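Local coordinates for catabolite control protein A (Lactococcus lactis, PDB 2O20) that probably acts as a global regulator of carbon catabolite repression and activation, a LacI-family transcription factor that binds regulatory DNA, at residues N95-N100 / K118-I123; K133-L138 / K155-V160; V200-A205 / I211-N216; E233-R238 / E267-I272; L305-L308 / D313-Q316. The protein carries 1 engineered substitution. All coordinates share one frame; numbering follows the deposited sequence. Where two conformers were deposited one is given.

Contact 1: residues N95-N100 / K118-I123; sequences NMILAN and KQVDGI
Lys118 NZ lies against two methyl groups of one residue, 4.1 Å from Ile97 CG2 and equally 4.1 Å from Ile97 CD1. The contact belongs to a beta-alpha-beta crossover: strand 95-100 leads into helix 105-118, and the chain then returns to strand 122-125, with strand 65-70 between the two strands in the parallel sheet. The segments are far apart as backbones, Ile97 CA and Val120 CA being 8.9 Å from each other, and side chains alone fill the gap.

Ile97 carries the whole of its segment's share. Its CG1 branch stands anti to the carbonyl carbon (chi1 -58°), and the extension of that branch sends CD1 toward the end of the helix. There CD1 meets the aliphatic part of Lys118 at 3.8 Å from CD, the two side chains reaching for each other tip to tip. A second apolar approach is made by Val120, whose CG1 is 4.2 Å from Ile97 CD1. The extended lysine chain lays CD against Ile97 CD1 and carries NZ on past the CG2 and CD1 methyls.

What places Lys118 and Val120 together is the helix end. Gln119, with positive phi (60°), is the C-prime residue of a Schellman motif, in which Val120 N binds Phe115 O and Gln119 N binds Leu116 O. Phe115 of helix 105-118 also packs on both Ile97 and Val120. The strand faces the second subunit as well: Lys118 packs on Asn95 of that subunit and Leu98 on its Leu98. At the far end of the strand, Asn100 OD1 accepts a hydrogen bond from Ile73 N.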
# COMPACT_ATOMS: atom_id res chain seq x y z
N ASN D 95 20.70 -2.79 -11.84
CA ASN D 95 19.32 -2.99 -12.33
C ASN D 95 18.51 -3.74 -11.29
O ASN D 95 19.02 -4.64 -10.62
CB ASN D 95 19.31 -3.78 -13.65
CG ASN D 95 20.11 -3.12 -14.75
OD1 ASN D 95 20.86 -3.80 -15.45
ND2 ASN D 95 19.94 -1.84 -14.92
N MET D 96 17.23 -3.39 -11.15
CA MET D 96 16.30 -4.03 -10.21
C MET D 96 15.15 -4.66 -11.01
O MET D 96 14.57 -3.98 -11.86
CB MET D 96 15.67 -2.98 -9.29
CG MET D 96 16.57 -2.38 -8.24
SD MET D 96 16.58 -3.37 -6.75
CE MET D 96 14.84 -3.25 -6.29
N ILE D 97 14.83 -5.92 -10.75
CA ILE D 97 13.66 -6.57 -11.35
C ILE D 97 12.74 -6.99 -10.22
O ILE D 97 13.17 -7.70 -9.30
CB ILE D 97 14.04 -7.84 -12.19
CG1 ILE D 97 15.02 -7.50 -13.32
CG2 ILE D 97 12.77 -8.50 -12.76
CD1 ILE D 97 15.63 -8.72 -14.01
N LEU D 98 11.48 -6.57 -10.26
CA LEU D 98 10.55 -6.96 -9.21
C LEU D 98 9.55 -7.97 -9.75
O LEU D 98 9.01 -7.80 -10.84
CB LEU D 98 9.79 -5.74 -8.66
CG LEU D 98 10.56 -4.50 -8.18
CD1 LEU D 98 9.57 -3.46 -7.69
CD2 LEU D 98 11.56 -4.81 -7.09
N ALA D 99 9.26 -9.01 -8.97
CA ALA D 99 8.31 -10.02 -9.41
C ALA D 99 7.32 -10.31 -8.28
O ALA D 99 7.72 -10.46 -7.13
CB ALA D 99 9.04 -11.25 -9.79
N ASN D 100 6.04 -10.40 -8.63
CA ASN D 100 4.99 -10.73 -7.67
C ASN D 100 4.73 -12.23 -7.69
O ASN D 100 4.47 -12.80 -8.76
CB ASN D 100 3.68 -10.03 -8.04
CG ASN D 100 3.78 -8.50 -7.97
OD1 ASN D 100 4.02 -7.92 -6.89
ND2 ASN D 100 3.61 -7.86 -9.12
N LYS D 118 17.68 -15.19 -16.91
CA LYS D 118 18.19 -13.83 -17.14
C LYS D 118 19.58 -13.62 -16.55
O LYS D 118 20.18 -12.60 -16.79
CB LYS D 118 17.27 -12.78 -16.55
CG LYS D 118 16.00 -12.52 -17.31
CD LYS D 118 15.14 -11.56 -16.52
CE LYS D 118 13.76 -11.42 -17.09
NZ LYS D 118 12.79 -10.87 -16.06
N GLN D 119 20.07 -14.59 -15.78
CA GLN D 119 21.38 -14.50 -15.15
C GLN D 119 21.45 -13.28 -14.19
O GLN D 119 22.42 -12.49 -14.21
CB GLN D 119 22.51 -14.45 -16.20
CG GLN D 119 22.77 -15.77 -16.94
CD GLN D 119 23.68 -15.57 -18.13
OE1 GLN D 119 24.86 -15.91 -18.08
NE2 GLN D 119 23.15 -14.97 -19.18
N VAL D 120 20.43 -13.12 -13.36
CA VAL D 120 20.54 -12.14 -12.28
C VAL D 120 21.76 -12.53 -11.42
O VAL D 120 22.15 -13.73 -11.31
CB VAL D 120 19.24 -11.98 -11.43
CG1 VAL D 120 18.02 -11.75 -12.32
CG2 VAL D 120 19.04 -13.16 -10.48
N ASP D 121 22.35 -11.50 -10.83
CA ASP D 121 23.57 -11.61 -10.06
C ASP D 121 23.30 -11.90 -8.57
O ASP D 121 24.17 -12.39 -7.85
CB ASP D 121 24.39 -10.32 -10.23
CG ASP D 121 24.79 -10.08 -11.67
OD1 ASP D 121 25.72 -10.76 -12.11
OD2 ASP D 121 24.14 -9.29 -12.40
N GLY D 122 22.08 -11.61 -8.13
CA GLY D 122 21.68 -11.79 -6.75
C GLY D 122 20.17 -11.66 -6.60
O GLY D 122 19.51 -11.03 -7.42
N ILE D 123 19.63 -12.30 -5.56
CA ILE D 123 18.18 -12.38 -5.30
C ILE D 123 17.87 -11.93 -3.86
O ILE D 123 18.51 -12.37 -2.91
CB ILE D 123 17.64 -13.85 -5.55
CG1 ILE D 123 17.73 -14.19 -7.03
CG2 ILE D 123 16.20 -14.01 -5.12
CD1 ILE D 123 17.64 -15.66 -7.36

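Contact 2: residues K133-L138 / K155-V160; sequences KIRTSL and KEIPSV
Helix 132-141 and the loop entering strand 159-161, two elements of the parallel alpha/beta layer, meet where Arg135 lies against Ile157. Their CA atoms are 9.1 Å apart, so the gap is spanned by side chains: Arg135 CG comes to 4.1 Å from Ile157 CD1, and the two chains cross obliquely. A chi1 of -176° carries the arginine chain out from the helix toward the loop; a bend at chi3 (-76°) then turns the guanidinium toward its acidic partners while NE stays beside Ile157 CD1.

The charged end is held mainly by residues outside the two segments. NH1 forms a salt bridge with Glu132 and NH2 one with Asp152 OD1, whereas Glu156 OE2, near the guanidinium plane at its edge, stays 4.2 Å from Arg135 NE, beyond a salt bridge. Asp152 ties the sides together, because its OD2 accepts from the backbone N of Ile157. Behind the pair, Leu130 touches both Arg135 and Ile157, and Ile157 also packs on Val145 and Leu147 of strand 145-148.

An aliphatic touch beside a charged cluster, joining a helix to the loop before a neighbouring strand, fits the outer edge of the layered alpha/beta architecture of the periplasmic-binding-protein-like fold of LacI regulators.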
# COMPACT_ATOMS: atom_id res chain seq x y z
N LYS D 133 11.34 -26.92 -2.64
CA LYS D 133 11.49 -26.82 -4.10
C LYS D 133 12.33 -25.57 -4.40
O LYS D 133 13.34 -25.64 -5.10
CB LYS D 133 10.13 -26.70 -4.80
CG LYS D 133 9.22 -27.93 -4.69
CD LYS D 133 8.10 -27.86 -5.74
CE LYS D 133 7.14 -29.04 -5.66
NZ LYS D 133 6.63 -29.45 -7.02
N ILE D 134 11.90 -24.44 -3.83
CA ILE D 134 12.56 -23.13 -4.01
C ILE D 134 13.99 -23.17 -3.44
O ILE D 134 14.95 -22.79 -4.12
CB ILE D 134 11.73 -21.98 -3.33
CG1 ILE D 134 10.23 -22.05 -3.68
CG2 ILE D 134 12.24 -20.61 -3.72
CD1 ILE D 134 9.88 -22.01 -5.17
N ARG D 135 14.14 -23.66 -2.21
CA ARG D 135 15.46 -23.76 -1.58
C ARG D 135 16.45 -24.55 -2.44
O ARG D 135 17.62 -24.18 -2.55
CB ARG D 135 15.37 -24.39 -0.18
CG ARG D 135 16.71 -24.42 0.55
CD ARG D 135 16.74 -25.37 1.74
NE ARG D 135 16.03 -24.78 2.88
CZ ARG D 135 14.74 -24.99 3.16
NH1 ARG D 135 13.99 -25.79 2.42
NH2 ARG D 135 14.21 -24.39 4.22
N THR D 136 16.00 -25.65 -3.01
CA THR D 136 16.86 -26.48 -3.86
C THR D 136 17.13 -25.79 -5.21
O THR D 136 18.25 -25.84 -5.72
CB THR D 136 16.27 -27.88 -4.10
OG1 THR D 136 16.01 -28.52 -2.84
CG2 THR D 136 17.24 -28.74 -4.92
N SER D 137 16.09 -25.18 -5.78
CA SER D 137 16.25 -24.33 -6.97
C SER D 137 17.42 -23.37 -6.76
O SER D 137 18.33 -23.32 -7.58
CB SER D 137 14.96 -23.55 -7.26
OG SER D 137 13.84 -24.42 -7.34
N LEU D 138 17.40 -22.65 -5.63
CA LEU D 138 18.46 -21.67 -5.30
C LEU D 138 19.82 -22.32 -5.05
O LEU D 138 20.86 -21.73 -5.33
CB LEU D 138 18.03 -20.85 -4.08
CG LEU D 138 16.81 -19.96 -4.34
CD1 LEU D 138 16.13 -19.52 -3.05
CD2 LEU D 138 17.22 -18.75 -5.20
N LYS D 155 19.32 -22.35 8.89
CA LYS D 155 20.05 -21.11 9.23
C LYS D 155 21.38 -21.01 8.49
O LYS D 155 22.34 -20.47 9.02
CB LYS D 155 20.26 -20.97 10.75
CG LYS D 155 18.98 -20.88 11.57
CD LYS D 155 18.32 -19.50 11.48
CE LYS D 155 19.06 -18.45 12.33
NZ LYS D 155 18.52 -17.08 12.16
N GLU D 156 21.42 -21.51 7.26
CA GLU D 156 22.58 -21.30 6.39
C GLU D 156 22.36 -20.11 5.42
O GLU D 156 23.28 -19.36 5.12
CB GLU D 156 22.96 -22.61 5.65
CG GLU D 156 22.11 -22.98 4.40
CD GLU D 156 21.13 -24.12 4.64
OE1 GLU D 156 21.54 -25.14 5.24
OE2 GLU D 156 19.95 -24.00 4.20
N ILE D 157 21.13 -19.93 4.96
CA ILE D 157 20.83 -18.89 3.98
C ILE D 157 20.81 -17.54 4.72
O ILE D 157 20.16 -17.42 5.74
CB ILE D 157 19.49 -19.13 3.28
CG1 ILE D 157 19.50 -20.50 2.59
CG2 ILE D 157 19.20 -18.03 2.25
CD1 ILE D 157 18.13 -20.96 2.13
N PRO D 158 21.55 -16.54 4.20
CA PRO D 158 21.49 -15.20 4.81
C PRO D 158 20.07 -14.64 5.00
O PRO D 158 19.20 -14.85 4.15
CB PRO D 158 22.33 -14.35 3.86
CG PRO D 158 23.30 -15.32 3.25
CD PRO D 158 22.49 -16.57 3.06
N SER D 159 19.85 -13.93 6.10
CA SER D 159 18.52 -13.36 6.40
C SER D 159 18.60 -12.10 7.28
O SER D 159 19.57 -11.90 8.00
CB SER D 159 17.61 -14.41 7.06
OG SER D 159 17.90 -14.61 8.44
N VAL D 160 17.61 -11.25 7.14
CA VAL D 160 17.45 -10.05 7.96
C VAL D 160 16.01 -10.01 8.50
O VAL D 160 15.04 -10.04 7.73
CB VAL D 160 17.76 -8.78 7.17
CG1 VAL D 160 17.80 -7.54 8.12
CG2 VAL D 160 19.08 -8.94 6.44

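Contact 3: residues V200-A205 / I211-N216; sequences VGYQEA and IEFDEN
An amide nitrogen sits over the middle of an aromatic ring: Gln203 NE2 stands 3.5 Å above the plane of the Phe213 ring, over its centre, and its nearest ring atom is Phe213 CZ at 3.6 Å. The amide and ring planes are 87° apart, so the amide stands upright on the face with its nitrogen foremost, an approach consistent with an amino-aromatic interaction. Closer to the helix, Gln203 CG touches the rim at Phe213 CD1, 3.9 Å away. The opposite face of the ring is approached, off centre, by the backbone N of Glu215.

With chi1 of Phe213 at 169°, CG lies beside the carbonyl carbon and the ring turns back onto the helix. Tyr202 reaches it from another direction: Tyr202 CE2 is 4.0 Å from Phe213 CE1, each atom near the plane of the other ring, so edge meets edge. Further out, water 1 donates to Tyr202 OH at 2.8 Å and accepts from Asp214 N at 2.9 Å, while the same hydroxyl binds Ile183 O. An Asx turn shapes the chain just beyond, Asn216 N bonding to Asp214 OD1 from above the carboxylate plane.

The contact closes the connection from helix 193-208 to strand 218-219: Tyr202 and Phe213 both pack on Val218 of that strand, and Tyr202 sits edge-to-face with Tyr185 of strand 183-186 and touches Thr172 of helix 164-177.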
# COMPACT_ATOMS: atom_id res chain seq x y z
N VAL D 200 6.75 -19.32 20.98
CA VAL D 200 7.55 -19.49 22.18
C VAL D 200 7.42 -18.23 23.03
O VAL D 200 7.21 -18.33 24.22
CB VAL D 200 9.02 -19.82 21.85
CG1 VAL D 200 9.89 -19.87 23.13
CG2 VAL D 200 9.10 -21.16 21.10
N GLY D 201 7.50 -17.06 22.41
CA GLY D 201 7.44 -15.80 23.17
C GLY D 201 6.08 -15.59 23.84
O GLY D 201 6.00 -15.21 25.01
N TYR D 202 5.01 -15.88 23.09
CA TYR D 202 3.63 -15.85 23.60
C TYR D 202 3.42 -16.76 24.83
O TYR D 202 2.87 -16.34 25.85
CB TYR D 202 2.69 -16.24 22.44
CG TYR D 202 1.23 -16.52 22.74
CD1 TYR D 202 0.34 -15.50 23.12
CD2 TYR D 202 0.71 -17.80 22.57
CE1 TYR D 202 -1.02 -15.76 23.35
CE2 TYR D 202 -0.65 -18.07 22.76
CZ TYR D 202 -1.50 -17.06 23.17
OH TYR D 202 -2.82 -17.36 23.38
N GLN D 203 3.86 -18.00 24.70
CA GLN D 203 3.76 -18.99 25.77
C GLN D 203 4.58 -18.65 27.01
O GLN D 203 4.12 -18.90 28.14
CB GLN D 203 4.18 -20.36 25.24
CG GLN D 203 3.13 -21.01 24.32
CD GLN D 203 3.72 -22.16 23.53
OE1 GLN D 203 4.95 -22.31 23.45
NE2 GLN D 203 2.86 -22.98 22.96
N GLU D 204 5.78 -18.12 26.80
CA GLU D 204 6.64 -17.60 27.87
C GLU D 204 5.92 -16.52 28.70
O GLU D 204 5.95 -16.57 29.92
CB GLU D 204 7.88 -17.03 27.21
CG GLU D 204 8.99 -16.53 28.12
CD GLU D 204 10.22 -16.12 27.32
OE1 GLU D 204 10.91 -17.03 26.79
OE2 GLU D 204 10.50 -14.90 27.22
N ALA D 205 5.27 -15.57 28.03
CA ALA D 205 4.51 -14.53 28.73
C ALA D 205 3.35 -15.12 29.56
O ALA D 205 3.18 -14.76 30.72
CB ALA D 205 4.01 -13.47 27.75
N ILE D 211 -0.99 -18.20 33.48
CA ILE D 211 -2.11 -18.43 32.57
C ILE D 211 -1.86 -19.70 31.78
O ILE D 211 -0.83 -19.83 31.17
CB ILE D 211 -2.28 -17.26 31.58
CG1 ILE D 211 -2.60 -15.97 32.34
CG2 ILE D 211 -3.38 -17.61 30.53
CD1 ILE D 211 -2.28 -14.75 31.60
N GLU D 212 -2.81 -20.62 31.77
CA GLU D 212 -2.69 -21.85 30.97
C GLU D 212 -2.79 -21.56 29.48
O GLU D 212 -3.63 -20.76 29.06
CB GLU D 212 -3.74 -22.89 31.38
CG GLU D 212 -3.73 -23.23 32.86
CD GLU D 212 -4.43 -24.54 33.19
OE1 GLU D 212 -3.88 -25.31 34.01
OE2 GLU D 212 -5.53 -24.80 32.64
N PHE D 213 -1.91 -22.21 28.72
CA PHE D 213 -1.92 -22.16 27.28
C PHE D 213 -3.08 -22.97 26.74
O PHE D 213 -3.37 -24.06 27.21
CB PHE D 213 -0.59 -22.71 26.71
CG PHE D 213 -0.61 -22.94 25.23
CD1 PHE D 213 -0.67 -21.88 24.33
CD2 PHE D 213 -0.55 -24.23 24.72
CE1 PHE D 213 -0.70 -22.10 22.98
CE2 PHE D 213 -0.58 -24.45 23.37
CZ PHE D 213 -0.64 -23.38 22.48
N ASP D 214 -3.74 -22.44 25.73
CA ASP D 214 -4.89 -23.08 25.13
C ASP D 214 -4.71 -22.96 23.62
O ASP D 214 -4.75 -21.84 23.09
CB ASP D 214 -6.16 -22.36 25.57
CG ASP D 214 -7.42 -22.96 24.99
OD1 ASP D 214 -7.37 -23.96 24.21
OD2 ASP D 214 -8.50 -22.44 25.34
N GLU D 215 -4.47 -24.08 22.94
CA GLU D 215 -4.25 -24.05 21.50
C GLU D 215 -5.47 -23.47 20.76
O GLU D 215 -5.35 -23.00 19.63
CB GLU D 215 -3.88 -25.44 20.96
CG GLU D 215 -4.97 -26.48 21.09
CD GLU D 215 -4.68 -27.74 20.27
OE1 GLU D 215 -5.19 -28.82 20.65
OE2 GLU D 215 -3.96 -27.64 19.25
N ASN D 216 -6.64 -23.48 21.41
CA ASN D 216 -7.85 -22.95 20.76
C ASN D 216 -7.94 -21.42 20.68
O ASN D 216 -8.85 -20.88 20.02
CB ASN D 216 -9.09 -23.56 21.39
CG ASN D 216 -9.22 -25.05 21.09
OD1 ASN D 216 -9.81 -25.80 21.87
ND2 ASN D 216 -8.64 -25.48 19.98
O HOH W 1 -3.70 -19.75 24.53

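Contact 4: residues E233-R238 / E267-I272; sequences ERLLER and EDFEII
Residues 233-237 form the last turn of helix 225-237, which is kinked where the backbone N atoms of Glu233 and Arg234 lack a bond to the preceding turn; segment 267-272 runs from a loop into strand 270-272. The backbones come closest at Leu236 and Phe269, with 9.2 Å between their CA atoms, and the two leucines meet the single phenylalanine across that distance.

Phe269 points its ring at the helix, a direction set by its chi1 of -158°. The ring presents its edge to Leu235, whose CD2 lies near the ring plane 3.9 Å from Phe269 CZ; the two side chains cross at about a right angle. Leu236 adds a looser touch, its CD2 4.3 Å from Phe269 CD1. Elsewhere on the rim Ile271 CG1 lies in the ring plane, so aliphatic groups line more than one part of the edge.

Polar groups keep away from the apolar touch on both sides. Glu237 OE2 takes a salt-bridge bond from Arg238 NH1 at 2.9 Å, on its anti lone pair, and a weak one from Arg234 NH1 at 3.0 Å, so one carboxylate oxygen links two arginines. Arg234 also pairs with a sulfate, probably from the crystallisation liquor; on the strand, Glu270 forms a salt bridge with Lys332.

Around this pairing, Met258 of helix 248-260 and Val263 of the following loop cover both Leu236 and Phe269, whereas Leu235 packs on Ala184 and Ile186 of strand 183-186. Strand 270-272 is the outermost of the four-stranded parallel sheet and hydrogen-bonds along strand 242-245, which follows helix 225-237 in the chain.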
# COMPACT_ATOMS: atom_id res chain seq x y z
N GLU D 233 -15.74 -12.77 15.17
CA GLU D 233 -16.76 -13.48 15.94
C GLU D 233 -16.21 -14.79 16.54
O GLU D 233 -16.69 -15.24 17.63
CB GLU D 233 -18.02 -13.69 15.10
CG GLU D 233 -19.25 -13.97 15.92
CD GLU D 233 -19.74 -12.79 16.75
OE1 GLU D 233 -20.32 -13.00 17.83
OE2 GLU D 233 -19.56 -11.63 16.32
N ARG D 234 -15.19 -15.37 15.88
CA ARG D 234 -14.56 -16.60 16.36
C ARG D 234 -13.82 -16.37 17.68
O ARG D 234 -13.86 -17.19 18.55
CB ARG D 234 -13.59 -17.18 15.32
CG ARG D 234 -14.21 -17.46 13.97
CD ARG D 234 -15.31 -18.51 14.04
NE ARG D 234 -16.40 -17.99 13.22
CZ ARG D 234 -17.54 -17.47 13.65
NH1 ARG D 234 -17.89 -17.45 14.93
NH2 ARG D 234 -18.37 -17.00 12.75
N LEU D 235 -13.17 -15.22 17.79
CA LEU D 235 -12.49 -14.82 19.01
C LEU D 235 -13.50 -14.52 20.13
O LEU D 235 -13.35 -14.97 21.25
CB LEU D 235 -11.59 -13.61 18.75
CG LEU D 235 -10.15 -13.95 18.25
CD1 LEU D 235 -10.14 -14.51 16.87
CD2 LEU D 235 -9.23 -12.76 18.30
N LEU D 236 -14.54 -13.75 19.80
CA LEU D 236 -15.59 -13.39 20.77
C LEU D 236 -16.26 -14.63 21.33
O LEU D 236 -16.46 -14.70 22.57
CB LEU D 236 -16.64 -12.43 20.19
CG LEU D 236 -16.13 -11.03 19.79
CD1 LEU D 236 -17.15 -10.24 19.09
CD2 LEU D 236 -15.65 -10.27 21.03
N GLU D 237 -16.56 -15.62 20.46
CA GLU D 237 -17.28 -16.80 20.89
C GLU D 237 -16.49 -17.67 21.86
O GLU D 237 -17.05 -18.31 22.74
CB GLU D 237 -17.84 -17.60 19.72
CG GLU D 237 -17.08 -18.73 19.12
CD GLU D 237 -17.63 -19.11 17.70
OE1 GLU D 237 -18.85 -18.94 17.42
OE2 GLU D 237 -16.80 -19.54 16.86
N ARG D 238 -15.17 -17.62 21.72
CA ARG D 238 -14.29 -18.28 22.68
C ARG D 238 -13.96 -17.44 23.92
O ARG D 238 -13.22 -17.91 24.80
CB ARG D 238 -13.04 -18.72 21.92
CG ARG D 238 -13.42 -19.71 20.81
CD ARG D 238 -12.21 -20.47 20.26
NE ARG D 238 -12.17 -20.84 18.82
CZ ARG D 238 -12.99 -20.47 17.81
NH1 ARG D 238 -14.11 -19.77 17.97
NH2 ARG D 238 -12.71 -20.89 16.57
N GLU D 267 -11.81 -0.79 25.68
CA GLU D 267 -12.41 -1.12 26.98
C GLU D 267 -12.72 -2.61 27.15
O GLU D 267 -12.42 -3.18 28.22
CB GLU D 267 -13.68 -0.30 27.20
CG GLU D 267 -13.43 1.22 27.42
CD GLU D 267 -13.21 2.07 26.14
OE1 GLU D 267 -13.37 1.59 24.96
OE2 GLU D 267 -12.85 3.27 26.34
N ASP D 268 -13.32 -3.21 26.12
CA ASP D 268 -13.72 -4.62 26.13
C ASP D 268 -12.89 -5.53 25.22
O ASP D 268 -12.93 -6.76 25.35
CB ASP D 268 -15.20 -4.74 25.75
CG ASP D 268 -16.12 -4.12 26.79
OD1 ASP D 268 -15.71 -4.00 27.97
OD2 ASP D 268 -17.25 -3.77 26.46
N PHE D 269 -12.17 -4.94 24.27
CA PHE D 269 -11.32 -5.71 23.36
C PHE D 269 -10.09 -4.88 22.94
O PHE D 269 -10.25 -3.73 22.55
CB PHE D 269 -12.06 -6.23 22.12
CG PHE D 269 -11.38 -7.43 21.49
CD1 PHE D 269 -11.75 -8.73 21.85
CD2 PHE D 269 -10.34 -7.26 20.62
CE1 PHE D 269 -11.08 -9.83 21.31
CE2 PHE D 269 -9.63 -8.35 20.11
CZ PHE D 269 -10.04 -9.64 20.44
N GLU D 270 -8.91 -5.48 23.04
CA GLU D 270 -7.65 -4.81 22.74
C GLU D 270 -6.89 -5.57 21.66
O GLU D 270 -6.96 -6.79 21.59
CB GLU D 270 -6.77 -4.73 23.98
CG GLU D 270 -7.35 -3.99 25.19
CD GLU D 270 -6.33 -3.84 26.30
OE1 GLU D 270 -5.29 -3.18 26.11
OE2 GLU D 270 -6.56 -4.43 27.39
N ILE D 271 -6.19 -4.84 20.81
CA ILE D 271 -5.47 -5.40 19.67
C ILE D 271 -4.04 -4.80 19.58
O ILE D 271 -3.85 -3.59 19.69
CB ILE D 271 -6.20 -5.14 18.32
CG1 ILE D 271 -7.61 -5.72 18.34
CG2 ILE D 271 -5.41 -5.75 17.14
CD1 ILE D 271 -8.47 -5.34 17.14
N ILE D 272 -3.06 -5.67 19.35
CA ILE D 272 -1.69 -5.24 19.05
C ILE D 272 -1.29 -5.90 17.73
O ILE D 272 -1.39 -7.11 17.58
CB ILE D 272 -0.69 -5.63 20.19
CG1 ILE D 272 -1.15 -5.05 21.53
CG2 ILE D 272 0.75 -5.13 19.81
CD1 ILE D 272 -0.28 -5.43 22.74

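Contact 5: residues L305-L308 / D313-Q316; sequences LTKL and DVEQ
Val314 CG2 is the methyl on which the contact converges, 3.8 Å from Leu308 CD2, 3.9 Å from Lys307 CB and 4.0 Å from Lys307 CD. Both helix side chains cross Val314 at about a right angle. Leu308 brings one branch, CD2, to the methyl, while Lys307 contributes the side of its chain: being extended beyond CG, it lays its methylenes past the valine instead of pointing its end at it. The valine's chi1 of 180° puts CG2 beside its own backbone N, on the side facing the helix.

The next shell is charged. Beyond the methylenes Lys307 NZ comes to 4.4 Å from Glu315 OE2, opposite charges near each other yet not a salt bridge. Glu315 itself has an unusual first torsion, chi1 11°, and the distance from its OE1 to Gln316 N is so short that the bond is doubtful in detail. Lys307 also touches Glu312, a residue of the turn between the segments.

Outside these, the helix is placed by other parts of the fold. Thr306 binds Met302 O, one turn back, and packs on Tyr92 and Tyr94; Leu305 rests on Pro144, and Leu308 meets Pro158. The backbones lie close, 7.0 Å from Leu308 CA to Asp313 CA, where the loop from helix 294-309 folds back on the last turn before entering strand 318-320.

With the closest approaches, those below 4.2 Å, made by hydrocarbon atoms, the contact probably rests on burial of Val314 CG2; the Lys307-Glu315 charge pair, between two solvent-exposed residues, would add at most a weak attraction.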
# COMPACT_ATOMS: atom_id res chain seq x y z
N LEU D 305 23.77 -8.39 0.49
CA LEU D 305 23.79 -8.98 -0.85
C LEU D 305 24.91 -8.38 -1.74
O LEU D 305 25.51 -9.09 -2.53
CB LEU D 305 22.43 -8.87 -1.54
CG LEU D 305 22.25 -9.59 -2.90
CD1 LEU D 305 22.48 -11.12 -2.82
CD2 LEU D 305 20.88 -9.31 -3.48
N THR D 306 25.15 -7.08 -1.62
CA THR D 306 26.16 -6.38 -2.37
C THR D 306 27.52 -7.03 -2.13
O THR D 306 28.31 -7.24 -3.07
CB THR D 306 26.18 -4.86 -2.02
OG1 THR D 306 24.96 -4.27 -2.44
CG2 THR D 306 27.31 -4.12 -2.76
N LYS D 307 27.78 -7.40 -0.87
CA LYS D 307 29.05 -8.05 -0.53
C LYS D 307 29.14 -9.46 -1.12
O LYS D 307 30.18 -9.83 -1.65
CB LYS D 307 29.25 -8.11 0.99
CG LYS D 307 29.27 -6.77 1.69
CD LYS D 307 29.14 -6.96 3.19
CE LYS D 307 29.08 -5.64 3.94
NZ LYS D 307 29.02 -5.87 5.40
N LEU D 308 28.05 -10.22 -1.04
CA LEU D 308 28.00 -11.57 -1.58
C LEU D 308 28.28 -11.57 -3.07
O LEU D 308 29.05 -12.39 -3.58
CB LEU D 308 26.66 -12.26 -1.26
CG LEU D 308 26.37 -12.41 0.26
CD1 LEU D 308 25.06 -13.15 0.49
CD2 LEU D 308 27.52 -13.11 1.00
N ASP D 313 33.54 -12.32 1.65
CA ASP D 313 33.18 -13.17 2.77
C ASP D 313 32.45 -12.34 3.81
O ASP D 313 32.89 -11.25 4.17
CB ASP D 313 34.43 -13.77 3.41
CG ASP D 313 35.15 -14.71 2.49
OD1 ASP D 313 34.46 -15.38 1.67
OD2 ASP D 313 36.40 -14.80 2.58
N VAL D 314 31.31 -12.85 4.27
CA VAL D 314 30.56 -12.18 5.30
C VAL D 314 30.53 -13.06 6.54
O VAL D 314 30.05 -14.19 6.51
CB VAL D 314 29.15 -11.82 4.86
CG1 VAL D 314 28.42 -11.12 5.99
CG2 VAL D 314 29.23 -10.93 3.63
N GLU D 315 31.11 -12.52 7.60
CA GLU D 315 31.01 -13.02 8.96
C GLU D 315 29.59 -13.41 9.40
O GLU D 315 29.26 -14.61 9.52
CB GLU D 315 31.61 -11.98 9.95
CG GLU D 315 31.93 -10.53 9.38
CD GLU D 315 30.73 -9.76 8.80
OE1 GLU D 315 29.57 -10.08 9.14
OE2 GLU D 315 30.95 -8.82 8.00
N GLN D 316 28.76 -12.41 9.64
CA GLN D 316 27.47 -12.59 10.25
C GLN D 316 26.39 -12.50 9.20
O GLN D 316 26.16 -11.43 8.66
CB GLN D 316 27.26 -11.52 11.32
CG GLN D 316 28.26 -11.58 12.46
CD GLN D 316 28.30 -12.94 13.16
OE1 GLN D 316 29.36 -13.56 13.27
NE2 GLN D 316 27.13 -13.41 13.62

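Contacts 1, 2 and 5 belong to the half of the chain built on the six-stranded sheet and lie side by side: Ile123 of contact 1 packs on Leu138 of contact 2 and on Leu305 of contact 5, and Pro158 of contact 2 meets Leu308 of contact 5. Contacts 3 and 4 share the four-stranded half, their centres about 17 Å apart, and touch where Asn216 meets Arg238. Chemistry varies with depth here. Contact 4 is buried and wholly apolar between its segments; contacts 1 and 3 are partly buried, adding a lysine chain and an amide on a ring; contacts 2 and 5 lie at the surface, each with an aliphatic touch beside loosely spaced opposite charges.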